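Local coordinates for oxalate--CoA ligase (PDB 5IE0), which belongs to the ANL superfamily of AMP-binding, acyl-activating enzymes and carries the C-terminal AMP-binding family region as well as the main one, at residues Lys178-Thr183 with Ala313-Thr318. Numbering follows the deposited sequence.
Sequences KGVPLT and AMTEAT. With SRT (S,R meso-tartaric acid), chain C.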
loop_
_atom_site.group_PDB
_atom_site.type_symbol
_atom_site.label_atom_id
_atom_site.label_comp_id
_atom_site.label_asym_id
_atom_site.label_seq_id
_atom_site.Cartn_x
_atom_site.Cartn_y
_atom_site.Cartn_z
ATOM N N LYS A 178 -4.898 6.937 14.294
ATOM C CA LYS A 178 -4.779 8.359 13.984
ATOM C C LYS A 178 -5.296 8.681 12.588
ATOM O O LYS A 178 -5.028 7.955 11.635
ATOM C CB LYS A 178 -3.326 8.821 14.125
ATOM C CG LYS A 178 -2.779 8.685 15.537
ATOM C CD LYS A 178 -1.341 9.170 15.629
ATOM C CE LYS A 178 -0.369 8.085 15.212
ATOM N NZ LYS A 178 0.299 7.482 16.398
ATOM N N GLY A 179 -6.036 9.780 12.478
ATOM C CA GLY A 179 -6.533 10.237 11.195
ATOM C C GLY A 179 -5.454 10.905 10.367
ATOM O O GLY A 179 -4.735 11.781 10.854
ATOM N N VAL A 180 -5.328 10.472 9.118
ATOM C CA VAL A 180 -4.360 11.050 8.194
ATOM C C VAL A 180 -5.066 11.756 7.037
ATOM O O VAL A 180 -5.580 11.101 6.125
ATOM C CB VAL A 180 -3.412 9.978 7.622
ATOM C CG1 VAL A 180 -2.359 10.628 6.738
ATOM C CG2 VAL A 180 -2.751 9.197 8.747
ATOM N N PRO A 181 -5.114 13.096 7.081
ATOM C CA PRO A 181 -5.687 13.892 5.992
ATOM C C PRO A 181 -4.675 14.150 4.876
ATOM O O PRO A 181 -3.566 14.611 5.141
ATOM C CB PRO A 181 -6.087 15.196 6.687
ATOM C CG PRO A 181 -5.105 15.327 7.797
ATOM C CD PRO A 181 -4.769 13.925 8.248
ATOM N N LEU A 182 -5.056 13.831 3.642
ATOM C CA LEU A 182 -4.188 14.025 2.488
ATOM C C LEU A 182 -4.875 14.916 1.458
ATOM O O LEU A 182 -6.081 14.808 1.244
ATOM C CB LEU A 182 -3.809 12.678 1.870
ATOM C CG LEU A 182 -3.135 11.684 2.822
ATOM C CD1 LEU A 182 -2.887 10.348 2.131
ATOM C CD2 LEU A 182 -1.832 12.256 3.378
ATOM N N THR A 183 -4.097 15.793 0.830
ATOM C CA THR A 183 -4.628 16.827 -0.055
ATOM C C THR A 183 -4.511 16.479 -1.534
ATOM O O THR A 183 -3.882 15.489 -1.903
ATOM C CB THR A 183 -3.896 18.166 0.169
ATOM O OG1 THR A 183 -2.494 17.973 -0.054
ATOM C CG2 THR A 183 -4.104 18.667 1.591
ATOM N N ALA A 313 7.438 2.955 1.652
ATOM C CA ALA A 313 6.263 3.816 1.617
ATOM C C ALA A 313 5.416 3.731 2.886
ATOM O O ALA A 313 5.504 2.762 3.641
ATOM C CB ALA A 313 5.417 3.459 0.410
ATOM N N MET A 314 4.591 4.750 3.109
ATOM C CA MET A 314 3.624 4.728 4.204
ATOM C C MET A 314 2.527 5.760 3.962
ATOM O O MET A 314 2.683 6.665 3.139
ATOM C CB MET A 314 4.309 4.975 5.557
ATOM C CG MET A 314 4.846 6.389 5.770
ATOM S SD MET A 314 5.988 6.489 7.174
ATOM C CE MET A 314 4.923 6.042 8.543
ATOM N N THR A 315 1.418 5.611 4.682
ATOM C CA THR A 315 0.242 6.456 4.496
ATOM C C THR A 315 0.547 7.943 4.664
ATOM O O THR A 315 0.099 8.769 3.867
ATOM C CB THR A 315 -0.876 6.067 5.485
ATOM O OG1 THR A 315 -1.165 4.670 5.352
ATOM C CG2 THR A 315 -2.142 6.874 5.210
ATOM N N GLU A 316 1.322 8.282 5.689
ATOM C CA GLU A 316 1.635 9.681 5.971
ATOM C C GLU A 316 2.451 10.342 4.859
ATOM O O GLU A 316 2.514 11.566 4.773
ATOM C CB GLU A 316 2.384 9.805 7.303
ATOM C CG GLU A 316 1.543 9.480 8.528
ATOM C CD GLU A 316 1.630 8.025 8.953
ATOM O OE1 GLU A 316 1.787 7.147 8.079
ATOM O OE2 GLU A 316 1.530 7.759 10.170
ATOM N N ALA A 317 3.083 9.529 4.020
ATOM C CA ALA A 317 3.875 10.041 2.910
ATOM C C ALA A 317 3.109 9.978 1.592
ATOM O O ALA A 317 3.699 10.138 0.520
ATOM C CB ALA A 317 5.173 9.266 2.800
ATOM N N THR A 318 1.802 9.736 1.684
ATOM C CA THR A 318 0.969 9.459 0.516
ATOM C C THR A 318 1.647 8.362 -0.302
ATOM O O THR A 318 1.875 8.508 -1.503
ATOM C CB THR A 318 0.730 10.728 -0.339
ATOM O OG1 THR A 318 0.385 11.818 0.522
ATOM C CG2 THR A 318 -0.404 10.509 -1.338
HETATM O O1 SRT C . -0.379 1.214 5.004
HETATM O O11 SRT C . -1.652 -0.236 3.982
HETATM C C1 SRT C . -0.663 0.535 3.980
HETATM C C2 SRT C . 0.190 0.612 2.735
HETATM O O2 SRT C . -0.439 1.356 1.727
HETATM C C3 SRT C . 1.548 1.151 3.090
HETATM O O3 SRT C . 2.252 0.047 3.593
HETATM C C4 SRT C . 2.257 1.676 1.863
HETATM O O4 SRT C . 2.186 2.894 1.569
HETATM O O41 SRT C . 2.925 0.901 1.134
#
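Val180 and Leu182, alternate residues of strand 179-183, present their methyl groups to the turn at 315-318, and the contact is apolar on the strand's part. Val180 CG1 lies 4.1 Å from Thr315 CG2 and 4.2 Å from Glu316 CA, distances of ordinary van der Waals packing. In Thr315 a chi1 of -55° sets OG1 beside the backbone N and leaves CG2 anti to it, turned to Val180. OG1 is the branch nearer the bound meso-tartaric acid, 3.6 Å from its O1, too long to be called a hydrogen bond. Both methyls of Leu182 lie against the same pair of oxygens: CD1 is nearer Thr315 O, at 3.8 Å, and CD2 nearer Thr318 OG1, at 3.6 Å, as the side chains of Leu182 and Thr318 run past one another in opposite senses.

Both oxygens have polar partners of their own. Thr315 O accepts Thr318 N at 2.9 Å, while Thr318 OG1 is hydrogen-bonded to Asn369 O. The preceding bond, Ala317 N to Met314 O at 3.0 Å, helps fix the turn, and Glu316 OE2 is tied to Tyr374 OH. Alongside, backbone bonds of Val180 with Leu168 and of Leu182 with Leu166 pair strand 179-183 with the antiparallel strand 164-169.

The turn links strand 308-314 to its antiparallel neighbour 319-323, and Ala313-Glu316 (AMTE) carries the end of the Tyr/Phe-Gly-x-Thr-Glu motif of the AMP-binding fold, with Ala313 at the glycine position. The arrangement thus joins the strand following the family's Ser/Thr/Gly-rich P-loop to that motif, beside the pocket holding meso-tartaric acid.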